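Local coordinates for extracellular ligand-binding receptor (Verminephrobacter eiseniae, PDB 4M88), which probably binds an amino acid outside the cytoplasm as the solute-binding component of an ABC transporter, at residues A189-I194 against I215-K220. Numbering follows the deposited sequence.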
loop_
_atom_site.group_PDB
_atom_site.type_symbol
_atom_site.label_atom_id
_atom_site.label_comp_id
_atom_site.label_asym_id
_atom_site.label_seq_id
_atom_site.Cartn_x
_atom_site.Cartn_y
_atom_site.Cartn_z
ATOM N N ALA A 189 -9.502 -5.146 -24.811
ATOM C CA ALA A 189 -10.407 -6.270 -25.001
ATOM C C ALA A 189 -11.172 -6.564 -23.711
ATOM O O ALA A 189 -12.374 -6.843 -23.736
ATOM C CB ALA A 189 -9.631 -7.499 -25.465
ATOM N N ALA A 190 -10.473 -6.506 -22.580
ATOM C CA ALA A 190 -11.111 -6.742 -21.295
ATOM C C ALA A 190 -12.166 -5.680 -21.021
ATOM O O ALA A 190 -13.226 -5.981 -20.462
ATOM C CB ALA A 190 -10.068 -6.769 -20.164
ATOM N N ALA A 191 -11.868 -4.438 -21.400
ATOM C CA ALA A 191 -12.786 -3.331 -21.160
ATOM C C ALA A 191 -14.041 -3.466 -22.011
ATOM O O ALA A 191 -15.143 -3.158 -21.550
ATOM C CB ALA A 191 -12.094 -1.990 -21.413
ATOM N N ARG A 192 -13.872 -3.919 -23.250
ATOM C CA ARG A 192 -15.011 -4.190 -24.131
ATOM C C ARG A 192 -15.916 -5.268 -23.545
ATOM O O ARG A 192 -17.144 -5.166 -23.637
ATOM C CB ARG A 192 -14.555 -4.593 -25.536
ATOM C CG ARG A 192 -14.437 -3.428 -26.506
ATOM C CD ARG A 192 -14.304 -3.898 -27.959
ATOM N NE ARG A 192 -14.821 -5.251 -28.170
ATOM C CZ ARG A 192 -15.046 -5.793 -29.368
ATOM N NH1 ARG A 192 -14.818 -5.093 -30.473
ATOM N NH2 ARG A 192 -15.509 -7.035 -29.462
ATOM N N GLN A 193 -15.320 -6.304 -22.954
ATOM C CA GLN A 193 -16.109 -7.349 -22.294
ATOM C C GLN A 193 -16.891 -6.772 -21.122
ATOM O O GLN A 193 -18.081 -7.039 -20.970
ATOM C CB GLN A 193 -15.213 -8.496 -21.810
ATOM C CG GLN A 193 -15.902 -9.479 -20.841
ATOM C CD GLN A 193 -16.722 -10.570 -21.537
ATOM O OE1 GLN A 193 -16.855 -10.581 -22.759
ATOM N NE2 GLN A 193 -17.273 -11.492 -20.749
ATOM N N ILE A 194 -16.221 -5.970 -20.298
ATOM C CA ILE A 194 -16.880 -5.369 -19.137
ATOM C C ILE A 194 -18.011 -4.443 -19.569
ATOM O O ILE A 194 -19.081 -4.422 -18.961
ATOM C CB ILE A 194 -15.868 -4.655 -18.231
ATOM C CG1 ILE A 194 -14.997 -5.709 -17.544
ATOM C CG2 ILE A 194 -16.576 -3.761 -17.190
ATOM C CD1 ILE A 194 -13.819 -5.162 -16.808
ATOM N N ILE A 215 -8.318 1.848 -15.717
ATOM C CA ILE A 215 -9.279 2.942 -15.676
ATOM C C ILE A 215 -9.385 3.593 -17.049
ATOM O O ILE A 215 -10.485 3.831 -17.545
ATOM C CB ILE A 215 -8.896 3.993 -14.627
ATOM C CG1 ILE A 215 -8.996 3.399 -13.222
ATOM C CG2 ILE A 215 -9.802 5.216 -14.748
ATOM C CD1 ILE A 215 -8.453 4.316 -12.119
ATOM N N ALA A 216 -8.248 3.877 -17.674
ATOM C CA ALA A 216 -8.274 4.562 -18.961
ATOM C C ALA A 216 -8.976 3.706 -20.002
ATOM O O ALA A 216 -9.750 4.218 -20.812
ATOM C CB ALA A 216 -6.878 4.913 -19.412
ATOM N N ALA A 217 -8.708 2.402 -19.976
ATOM C CA ALA A 217 -9.318 1.485 -20.931
ATOM C C ALA A 217 -10.829 1.408 -20.733
ATOM O O ALA A 217 -11.594 1.393 -21.709
ATOM C CB ALA A 217 -8.694 0.108 -20.813
ATOM N N LEU A 218 -11.257 1.344 -19.475
ATOM C CA LEU A 218 -12.684 1.329 -19.170
ATOM C C LEU A 218 -13.382 2.612 -19.653
ATOM O O LEU A 218 -14.418 2.536 -20.312
ATOM C CB LEU A 218 -12.925 1.083 -17.676
ATOM C CG LEU A 218 -12.620 -0.329 -17.168
ATOM C CD1 LEU A 218 -12.576 -0.359 -15.645
ATOM C CD2 LEU A 218 -13.648 -1.349 -17.696
ATOM N N ARG A 219 -12.814 3.778 -19.349
ATOM C CA ARG A 219 -13.402 5.042 -19.796
ATOM C C ARG A 219 -13.478 5.104 -21.324
ATOM O O ARG A 219 -14.485 5.537 -21.890
ATOM C CB ARG A 219 -12.620 6.252 -19.261
ATOM C CG ARG A 219 -12.704 6.473 -17.764
ATOM C CD ARG A 219 -14.098 6.278 -17.215
ATOM N NE ARG A 219 -14.211 6.810 -15.858
ATOM C CZ ARG A 219 -15.147 6.448 -14.979
ATOM N NH1 ARG A 219 -16.067 5.536 -15.296
ATOM N NH2 ARG A 219 -15.168 7.006 -13.774
ATOM N N LYS A 220 -12.421 4.646 -21.991
ATOM C CA LYS A 220 -12.408 4.610 -23.455
ATOM C C LYS A 220 -13.440 3.638 -24.035
ATOM O O LYS A 220 -13.901 3.817 -25.162
ATOM C CB LYS A 220 -11.018 4.253 -23.973
ATOM C CG LYS A 220 -10.101 5.448 -24.058
ATOM C CD LYS A 220 -8.804 5.104 -24.768
ATOM C CE LYS A 220 -8.132 6.357 -25.305
ATOM N NZ LYS A 220 -6.705 6.091 -25.655
#
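Ala191 presses its methyl group against the backbone of the facing helix at Ala217 and Leu218. Its CB lies 3.4 Å from Ala217 O, a van der Waals contact with the peptide oxygen. The CB atoms of Ala191 and Ala217 meet methyl to methyl at 4.0 Å. With alanines facing each other here, the axes of the two short segments come within 8.5 Å, crossing at -51°.

Helices 184-195 and 208-220 are the connections of two successive beta-alpha-beta crossovers that share strand 201-205. Strands 174-180, 201-205 and 227-229 run parallel in one sheet, in one of the two lobes expected of a periplasmic binding protein of the leucine-binding family. Ile194 and Leu218, both buried, rest on Val202 of the shared strand, and Leu218 also reaches Val204 and Leu227.

Followed outward from the backbone, Ile194 meets a single methyl of the other segment, Leu218 CD2. Its CB is 4.0 Å from Leu218 CD2. Of the two branches, Ile194 CG2 comes closer, at 3.8 Å from Leu218 CD2. On the other branch CG1 serves as the link to the tip, where Ile194 CD1 touches Leu218 CD2 at 3.9 Å. In Leu218, CG lies anti to the carbonyl carbon and beside the backbone N (chi1 -71°); from there CD2 reaches across to helix 184-195. The same CD2 approaches Ala191 CB at 4.1 Å, fitting between two residues one helical turn apart. Ile194 packs in addition against Val178 of strand 174-180.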